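Local coordinates for protein glutamyl-tRNA synthetase, cytoplasmic (Saccharomyces cerevisiae, PDB 2HRA) that attaches glutamate to its cognate tRNA in the yeast cytoplasm, this chain being the N-terminal GST-like domain through which the synthetase joins a complex with the cofactor Arc1p, at residues A[62-67]-A[71-76]; A[133-138]-A[169-174]. All blocks are in the same frame, centred on the assembly; numbering follows the deposited sequence.

Interaction 1 of 2, residues A[62-67]-A[71-76]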
loop_
_atom_site.group_PDB
_atom_site.type_symbol
_atom_site.label_atom_id
_atom_site.label_comp_id
_atom_site.label_asym_id
_atom_site.label_seq_id
_atom_site.Cartn_x
_atom_site.Cartn_y
_atom_site.Cartn_z
ATOM N N PRO A 62 -9.445 -10.185 9.594
ATOM C CA PRO A 62 -9.267 -9.343 8.429
ATOM C C PRO A 62 -7.842 -8.799 8.339
ATOM O O PRO A 62 -7.182 -8.583 9.355
ATOM C CB PRO A 62 -10.260 -8.195 8.668
ATOM C CG PRO A 62 -11.318 -8.771 9.511
ATOM C CD PRO A 62 -10.673 -9.843 10.338
ATOM N N ALA A 63 -7.386 -8.577 7.119
ATOM C CA ALA A 63 -6.090 -7.979 6.880
ATOM C C ALA A 63 -6.012 -6.548 7.414
ATOM O O ALA A 63 -4.943 -6.065 7.802
ATOM C CB ALA A 63 -5.805 -7.980 5.394
ATOM N N ALA A 64 -7.144 -5.865 7.400
ATOM C CA ALA A 64 -7.209 -4.475 7.801
ATOM C C ALA A 64 -8.664 -4.117 8.076
ATOM O O ALA A 64 -9.596 -4.734 7.547
ATOM C CB ALA A 64 -6.606 -3.578 6.691
ATOM N N LYS A 65 -8.863 -3.122 8.928
ATOM C CA LYS A 65 -10.193 -2.705 9.282
ATOM C C LYS A 65 -10.113 -1.199 9.540
ATOM O O LYS A 65 -9.220 -0.763 10.224
ATOM C CB LYS A 65 -10.557 -3.460 10.554
ATOM C CG LYS A 65 -11.989 -3.678 10.846
ATOM C CD LYS A 65 -12.103 -4.048 12.323
ATOM C CE LYS A 65 -13.259 -4.896 12.650
ATOM N NZ LYS A 65 -13.200 -5.108 14.137
ATOM N N LEU A 66 -11.003 -0.412 8.955
ATOM C CA LEU A 66 -11.075 1.020 9.256
ATOM C C LEU A 66 -12.310 1.232 10.087
ATOM O O LEU A 66 -13.422 1.123 9.568
ATOM C CB LEU A 66 -11.199 1.864 7.990
ATOM C CG LEU A 66 -11.298 3.369 8.272
ATOM C CD1 LEU A 66 -10.028 3.856 8.955
ATOM C CD2 LEU A 66 -11.568 4.136 6.991
ATOM N N ASP A 67 -12.106 1.575 11.356
ATOM C CA ASP A 67 -13.177 1.647 12.342
ATOM C C ASP A 67 -13.861 0.259 12.380
ATOM O O ASP A 67 -13.238 -0.706 12.808
ATOM C CB ASP A 67 -14.082 2.854 12.072
ATOM C CG ASP A 67 -13.344 4.179 12.267
ATOM O OD1 ASP A 67 -12.509 4.260 13.191
ATOM O OD2 ASP A 67 -13.576 5.133 11.490
ATOM N N GLU A 71 -14.511 -4.145 4.521
ATOM C CA GLU A 71 -14.609 -4.260 3.069
ATOM C C GLU A 71 -14.156 -2.947 2.429
ATOM O O GLU A 71 -14.484 -1.886 2.915
ATOM C CB GLU A 71 -16.061 -4.566 2.672
ATOM C CG GLU A 71 -16.385 -4.427 1.177
ATOM C CD GLU A 71 -17.801 -4.884 0.818
ATOM O OE1 GLU A 71 -18.596 -5.225 1.738
ATOM O OE2 GLU A 71 -18.110 -4.898 -0.404
ATOM N N ASP A 72 -13.397 -3.034 1.344
ATOM C CA ASP A 72 -12.995 -1.853 0.579
ATOM C C ASP A 72 -12.287 -0.861 1.497
ATOM O O ASP A 72 -12.571 0.334 1.445
ATOM C CB ASP A 72 -14.241 -1.231 -0.070
ATOM C CG ASP A 72 -13.945 -0.423 -1.345
ATOM O OD1 ASP A 72 -12.879 -0.598 -1.987
ATOM O OD2 ASP A 72 -14.832 0.406 -1.704
ATOM N N VAL A 73 -11.355 -1.359 2.318
ATOM C CA VAL A 73 -10.710 -0.531 3.354
ATOM C C VAL A 73 -9.865 0.623 2.763
ATOM O O VAL A 73 -9.987 1.779 3.204
ATOM C CB VAL A 73 -9.828 -1.390 4.312
ATOM C CG1 VAL A 73 -9.023 -0.491 5.246
ATOM C CG2 VAL A 73 -10.691 -2.395 5.127
ATOM N N PHE A 74 -9.014 0.316 1.783
ATOM C CA PHE A 74 -8.194 1.332 1.131
ATOM C C PHE A 74 -9.063 2.499 0.698
ATOM O O PHE A 74 -8.810 3.662 1.072
ATOM C CB PHE A 74 -7.465 0.788 -0.089
ATOM C CG PHE A 74 -6.507 1.781 -0.703
ATOM C CD1 PHE A 74 -5.324 2.107 -0.061
ATOM C CD2 PHE A 74 -6.793 2.385 -1.918
ATOM C CE1 PHE A 74 -4.438 3.036 -0.618
ATOM C CE2 PHE A 74 -5.907 3.293 -2.484
ATOM C CZ PHE A 74 -4.724 3.615 -1.832
ATOM N N ASN A 75 -10.087 2.199 -0.095
ATOM C CA ASN A 75 -10.928 3.253 -0.629
ATOM C C ASN A 75 -11.678 4.035 0.445
ATOM O O ASN A 75 -12.001 5.216 0.256
ATOM C CB ASN A 75 -11.919 2.687 -1.621
ATOM C CG ASN A 75 -11.291 2.389 -2.966
ATOM O OD1 ASN A 75 -10.507 3.179 -3.499
ATOM N ND2 ASN A 75 -11.656 1.248 -3.538
ATOM N N LYS A 76 -11.992 3.366 1.545
ATOM C CA LYS A 76 -12.619 4.028 2.653
ATOM C C LYS A 76 -11.655 5.024 3.300
ATOM O O LYS A 76 -12.072 6.096 3.681
ATOM C CB LYS A 76 -13.174 3.008 3.654
ATOM C CG LYS A 76 -14.371 2.232 3.109
ATOM C CD LYS A 76 -15.015 1.331 4.143
ATOM C CE LYS A 76 -16.478 1.053 3.813
ATOM N NZ LYS A 76 -16.675 0.091 2.698
#
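Val73 holds CG1 anti to its backbone N (chi1 172°), which leaves CG2 beside that nitrogen, and the two methyls reach strand 64-66 at different points. The setting is the N-terminal, thioredoxin-like half of the GST-like fold, here with a three-stranded sheet, where edge strand 64-66, antiparallel to strand 21-26, is followed by helix 73-80. CG2 of Val73 lies 3.5 Å from the carbonyl O of Ala64, a methyl against a backbone oxygen. Val73 CG1 meets the side chains that flank Lys65 in the strand, lying 4.2 Å from Ala64 CB and equally far from Leu66 CB. The side chain of Lys65 leaves the strand on the other face. One turn along the helix, Leu66 CD2 rests 3.9 Å from Lys76 CB, the two side chains crossing at a slant. No hydrogen bond joins the segments; the backbone of Ala63, Lys65 and Asp67 bonds with Asn26, Thr24 and Thr22. Asn75 ND2 donates to Asp72 OD1 at 2.7 Å, approaching on the syn side of the carboxylate. Lys76 starts toward the strand but its chain bends at the last torsion (chi4 75°), and NZ bonds to Glu71 O at 3.0 Å from above the carbonyl plane.

Interaction 2 of 2, residues A[133-138]-A[169-174]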
loop_
_atom_site.group_PDB
_atom_site.type_symbol
_atom_site.label_atom_id
_atom_site.label_comp_id
_atom_site.label_asym_id
_atom_site.label_seq_id
_atom_site.Cartn_x
_atom_site.Cartn_y
_atom_site.Cartn_z
ATOM N N LEU A 133 3.278 16.174 -10.030
ATOM C CA LEU A 133 4.506 16.401 -9.270
ATOM C C LEU A 133 4.490 15.573 -8.009
ATOM O O LEU A 133 5.536 15.148 -7.532
ATOM C CB LEU A 133 4.687 17.886 -8.922
ATOM C CG LEU A 133 6.119 18.263 -8.466
ATOM C CD1 LEU A 133 6.548 19.578 -9.049
ATOM C CD2 LEU A 133 6.290 18.307 -6.942
ATOM N N LYS A 134 3.282 15.305 -7.521
ATOM C CA LYS A 134 2.988 14.626 -6.259
ATOM C C LYS A 134 2.555 13.218 -6.603
ATOM O O LYS A 134 1.877 13.033 -7.600
ATOM C CB LYS A 134 1.762 15.296 -5.571
ATOM C CG LYS A 134 2.023 16.120 -4.362
ATOM C CD LYS A 134 0.926 17.173 -4.155
ATOM C CE LYS A 134 -0.459 16.579 -3.899
ATOM N NZ LYS A 134 -1.359 17.593 -3.277
ATOM N N TYR A 135 2.905 12.229 -5.792
ATOM C CA TYR A 135 2.265 10.910 -5.983
ATOM C C TYR A 135 0.806 10.996 -5.557
ATOM O O TYR A 135 0.363 11.959 -4.880
ATOM C CB TYR A 135 2.988 9.742 -5.279
ATOM C CG TYR A 135 3.145 9.923 -3.778
ATOM C CD1 TYR A 135 2.058 9.780 -2.904
ATOM C CD2 TYR A 135 4.371 10.234 -3.233
ATOM C CE1 TYR A 135 2.209 9.977 -1.545
ATOM C CE2 TYR A 135 4.524 10.417 -1.862
ATOM C CZ TYR A 135 3.447 10.296 -1.025
ATOM O OH TYR A 135 3.617 10.504 0.331
ATOM N N SER A 136 0.042 10.017 -5.998
ATOM C CA SER A 136 -1.380 9.932 -5.688
ATOM C C SER A 136 -1.697 8.584 -5.061
ATOM O O SER A 136 -0.829 7.719 -4.889
ATOM C CB SER A 136 -2.196 10.116 -6.973
ATOM O OG SER A 136 -2.063 8.942 -7.774
ATOM N N ALA A 137 -2.970 8.402 -4.763
ATOM C CA ALA A 137 -3.506 7.158 -4.240
ATOM C C ALA A 137 -3.228 6.021 -5.179
ATOM O O ALA A 137 -3.110 4.866 -4.749
ATOM C CB ALA A 137 -5.061 7.296 -3.983
ATOM N N ALA A 138 -3.156 6.305 -6.474
ATOM C CA ALA A 138 -2.823 5.260 -7.434
ATOM C C ALA A 138 -1.447 4.635 -7.093
ATOM O O ALA A 138 -1.261 3.412 -7.113
ATOM C CB ALA A 138 -2.850 5.843 -8.877
ATOM N N THR A 169 11.764 2.052 -6.465
ATOM C CA THR A 169 12.922 2.550 -5.719
ATOM C C THR A 169 12.765 4.007 -5.276
ATOM O O THR A 169 13.123 4.352 -4.140
ATOM C CB THR A 169 14.166 2.390 -6.562
ATOM O OG1 THR A 169 14.270 1.002 -6.899
ATOM C CG2 THR A 169 15.436 2.841 -5.822
ATOM N N LEU A 170 12.213 4.846 -6.141
ATOM C CA LEU A 170 11.968 6.233 -5.778
ATOM C C LEU A 170 11.115 6.264 -4.519
ATOM O O LEU A 170 11.519 6.816 -3.486
ATOM C CB LEU A 170 11.254 6.985 -6.906
ATOM C CG LEU A 170 10.956 8.456 -6.595
ATOM C CD1 LEU A 170 12.240 9.254 -6.253
ATOM C CD2 LEU A 170 10.223 9.023 -7.789
ATOM N N LEU A 171 9.943 5.639 -4.607
ATOM C CA LEU A 171 9.007 5.617 -3.489
ATOM C C LEU A 171 9.577 4.914 -2.245
ATOM O O LEU A 171 9.346 5.367 -1.127
ATOM C CB LEU A 171 7.657 5.003 -3.909
ATOM C CG LEU A 171 6.844 5.917 -4.837
ATOM C CD1 LEU A 171 5.669 5.182 -5.451
ATOM C CD2 LEU A 171 6.359 7.191 -4.104
ATOM N N GLU A 172 10.352 3.852 -2.442
ATOM C CA GLU A 172 10.979 3.146 -1.328
ATOM C C GLU A 172 11.930 4.052 -0.506
ATOM O O GLU A 172 12.010 3.904 0.709
ATOM C CB GLU A 172 11.713 1.905 -1.835
ATOM C CG GLU A 172 12.309 1.011 -0.763
ATOM C CD GLU A 172 13.106 -0.124 -1.364
ATOM O OE1 GLU A 172 12.820 -1.287 -1.032
ATOM O OE2 GLU A 172 14.020 0.143 -2.186
ATOM N N MET A 173 12.626 4.983 -1.153
ATOM C CA MET A 173 13.484 5.942 -0.446
ATOM C C MET A 173 12.703 6.963 0.416
ATOM O O MET A 173 13.295 7.694 1.209
ATOM C CB MET A 173 14.370 6.708 -1.434
ATOM C CG MET A 173 15.388 5.854 -2.154
ATOM S SD MET A 173 16.386 6.780 -3.355
ATOM C CE MET A 173 15.150 7.555 -4.405
ATOM N N ASP A 174 11.390 7.027 0.229
ATOM C CA ASP A 174 10.509 7.844 1.026
ATOM C C ASP A 174 10.077 6.964 2.207
ATOM O O ASP A 174 9.322 6.007 2.020
ATOM C CB ASP A 174 9.317 8.254 0.157
ATOM C CG ASP A 174 8.361 9.222 0.846
ATOM O OD1 ASP A 174 8.357 9.263 2.077
ATOM O OD2 ASP A 174 7.587 9.927 0.137
#
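The CD2-CE2 edge of Tyr135 meets two neighbours, Leu171 at CD2 and Asp174 at CE2. With chi1 at 57°, the tyrosine CG sits between the backbone N and the carbonyl carbon, and the ring extends toward residues 169-174. Tyr135 CD2 is 3.7 Å from Leu171 CD2, the methyl approaching obliquely. Leu171 is buried, and its side chain also packs on Asp139 and Trp143 of helix 137-148. This is the all-helical C-terminal half of the GST-like fold, where the loop before helix 137-148 meets the end of helix 162-172. Ser136, next to the tyrosine, is the N-cap of helix 137-148, its OG accepting from Ala138 N at 3.1 Å in a bent bond (136°). Asp174, by contrast, is partly exposed: its OD2 lies near the ring plane, 3.7 Å from Tyr135 CE2. The carboxylate is turned 56° from the ring, and Asp174 OD2 stays 4.0 Å from Tyr135 OH without a hydrogen bond. Asp174 OD1 caps helix 175-178 at Ile176 N. Phe177 of that helix stacks edge-to-face with Tyr135. Residues 169-174 lie within region 159-175, which interacts with Arc1p; Leu133 ends a second such region, 124-133.

In the fold
Interaction 1 is the more buried: three of its five touching residues are buried, and 206 Å² is hidden between its segments, against 110 Å² and one of three in interaction 2. The first joins a strand to the helix that follows it, with methyl packing as its chemistry; the second joins parts of the helical half 31 residues apart, through one edge of an aromatic ring that meets a leucine methyl and a carboxylate oxygen. Neither has a hydrogen bond across its segments. Their centres are 22 Å apart on opposite sides of the chain's centre, yet Phe74 CZ comes within 3.6 Å of Ala137 O, linking the two halves. Only interaction 2 overlaps the Arc1p-binding regions.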